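PDB 5IBZ: cyclase from Uncultured organism, which is a cyclase-family enzyme that probably has arylformamidase activity. Local coordinates for residues Ile164-Gly169 / Val201-Leu206. Sequence-based numbering, arbitrary orientation.
Sequences IVRFKG and VIRTGL
V165 and I164 meet the carbonyl of R203 where a short helix, 164-167, begins directly after strand 158-163. That strand runs parallel to its neighbour 199-203 in the central mixed sheet, and with helix 180-190 between them they form a beta-alpha-beta crossover. The contact joins helix 164-167 to the C-terminal part of strand 199-203. The R203 carbonyl O receives two backbone N-H groups. V165 N donates to R203 O at 3.3 Å (147°). I164 N is 3.2 Å from R203 O, a weak bond. The I164 and I202 side chains lie side by side, with I164 CG1 3.8 Å from I202 CG2.

The R203 side chain starts with CG anti to its backbone N (chi1 178°) and runs extended to NE. V165 CB lies over one face of the R203 guanidinium, and V165 CG1 is 3.5 Å from R203 NH1. R166 brings a second guanidinium close, its plane turned 36° from the first. R166 NH1 and R203 NH1 are both donors and do not bond, although 3.2 Å apart. D163 forms salt bridges to both arginines, which probably offsets their repulsion, and E208 takes R203 NH2. An alanine in place of R203 would probably leave E208 without this charge partner and open a gap beside V165 CG1. D248 accepts from T204 N and G205 N. T204 opens an ST turn: its OG1 accepts from L206 N at 3.1 Å.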
loop_
_atom_site.group_PDB
_atom_site.type_symbol
_atom_site.label_atom_id
_atom_site.label_comp_id
_atom_site.label_asym_id
_atom_site.label_seq_id
_atom_site.Cartn_x
_atom_site.Cartn_y
_atom_site.Cartn_z
ATOM N N ILE B 164 20.958 24.670 17.798
ATOM C CA ILE B 164 21.031 25.994 17.201
ATOM C C ILE B 164 19.911 26.887 17.742
ATOM O O ILE B 164 20.104 28.086 17.940
ATOM C CB ILE B 164 20.977 25.903 15.666
ATOM C CG1 ILE B 164 22.183 25.107 15.132
ATOM C CG2 ILE B 164 20.971 27.296 15.052
ATOM C CD1 ILE B 164 23.521 25.786 15.336
ATOM N N VAL B 165 18.747 26.299 18.017
ATOM C CA VAL B 165 17.633 27.048 18.608
ATOM C C VAL B 165 18.094 27.720 19.912
ATOM O O VAL B 165 17.909 28.931 20.096
ATOM C CB VAL B 165 16.396 26.127 18.844
ATOM C CG1 VAL B 165 15.349 26.804 19.695
ATOM C CG2 VAL B 165 15.785 25.702 17.500
ATOM N N ARG B 166 18.716 26.969 20.811
ATOM C CA ARG B 166 19.128 27.564 22.089
ATOM C C ARG B 166 20.301 28.532 21.907
ATOM O O ARG B 166 20.393 29.535 22.611
ATOM C CB ARG B 166 19.491 26.481 23.117
ATOM C CG ARG B 166 18.281 25.946 23.867
ATOM C CD ARG B 166 18.661 24.950 24.966
ATOM N NE ARG B 166 17.483 24.589 25.761
ATOM C CZ ARG B 166 16.593 23.658 25.418
ATOM N NH1 ARG B 166 16.752 22.944 24.292
ATOM N NH2 ARG B 166 15.541 23.423 26.207
ATOM N N PHE B 167 21.199 28.225 20.976
ATOM C CA PHE B 167 22.305 29.127 20.687
ATOM C C PHE B 167 21.784 30.511 20.251
ATOM O O PHE B 167 22.370 31.547 20.609
ATOM C CB PHE B 167 23.213 28.531 19.604
ATOM C CG PHE B 167 24.308 29.468 19.156
ATOM C CD1 PHE B 167 25.302 29.843 20.034
ATOM C CD2 PHE B 167 24.344 29.950 17.856
ATOM C CE1 PHE B 167 26.306 30.700 19.632
ATOM C CE2 PHE B 167 25.347 30.828 17.459
ATOM C CZ PHE B 167 26.325 31.176 18.347
ATOM N N LYS B 168 20.681 30.521 19.500
ATOM C CA LYS B 168 20.093 31.758 18.988
ATOM C C LYS B 168 18.997 32.311 19.912
ATOM O O LYS B 168 18.208 33.168 19.517
ATOM C CB LYS B 168 19.542 31.529 17.583
ATOM C CG LYS B 168 20.607 31.184 16.535
ATOM C CD LYS B 168 21.448 32.398 16.194
ATOM C CE LYS B 168 22.339 32.154 15.010
ATOM N NZ LYS B 168 23.026 33.428 14.603
ATOM N N GLY B 169 18.983 31.847 21.153
ATOM C CA GLY B 169 18.180 32.463 22.190
ATOM C C GLY B 169 16.837 31.819 22.445
ATOM O O GLY B 169 16.015 32.386 23.171
ATOM N N VAL B 201 23.733 16.093 14.767
ATOM C CA VAL B 201 22.294 16.185 14.880
ATOM C C VAL B 201 21.952 17.639 15.219
ATOM O O VAL B 201 22.392 18.158 16.259
ATOM C CB VAL B 201 21.772 15.209 15.971
ATOM C CG1 VAL B 201 20.316 15.319 16.124
ATOM C CG2 VAL B 201 22.179 13.762 15.627
ATOM N N ILE B 202 21.228 18.309 14.321
ATOM C CA ILE B 202 20.991 19.753 14.408
ATOM C C ILE B 202 19.565 20.071 14.812
ATOM O O ILE B 202 18.610 19.678 14.102
ATOM C CB ILE B 202 21.271 20.444 13.057
ATOM C CG1 ILE B 202 22.676 20.071 12.570
ATOM C CG2 ILE B 202 21.123 21.968 13.174
ATOM C CD1 ILE B 202 22.979 20.565 11.169
ATOM N N ARG B 203 19.403 20.767 15.937
ATOM C CA ARG B 203 18.078 21.244 16.343
ATOM C C ARG B 203 17.788 22.637 15.780
ATOM O O ARG B 203 18.443 23.635 16.169
ATOM C CB ARG B 203 17.929 21.267 17.867
ATOM C CG ARG B 203 16.563 21.806 18.296
ATOM C CD ARG B 203 16.200 21.435 19.736
ATOM N NE ARG B 203 14.905 21.995 20.127
ATOM C CZ ARG B 203 14.735 23.071 20.891
ATOM N NH1 ARG B 203 15.766 23.760 21.358
ATOM N NH2 ARG B 203 13.512 23.464 21.173
ATOM N N THR B 204 16.812 22.652 14.865
ATOM C CA THR B 204 16.257 23.851 14.230
ATOM C C THR B 204 14.899 24.264 14.788
ATOM O O THR B 204 14.425 25.389 14.554
ATOM C CB THR B 204 16.026 23.663 12.726
ATOM O OG1 THR B 204 14.831 22.895 12.515
ATOM C CG2 THR B 204 17.204 23.014 12.048
ATOM N N GLY B 205 14.262 23.334 15.479
ATOM C CA GLY B 205 12.956 23.562 16.086
ATOM C C GLY B 205 11.778 23.408 15.137
ATOM O O GLY B 205 10.629 23.449 15.574
ATOM N N LEU B 206 12.032 23.238 13.841
ATOM C CA LEU B 206 10.944 23.387 12.876
ATOM C C LEU B 206 9.812 22.372 13.107
ATOM O O LEU B 206 8.625 22.752 13.106
ATOM C CB LEU B 206 11.476 23.289 11.441
ATOM C CG LEU B 206 10.421 23.534 10.354
ATOM C CD1 LEU B 206 9.891 24.954 10.415
ATOM C CD2 LEU B 206 10.929 23.207 8.941
#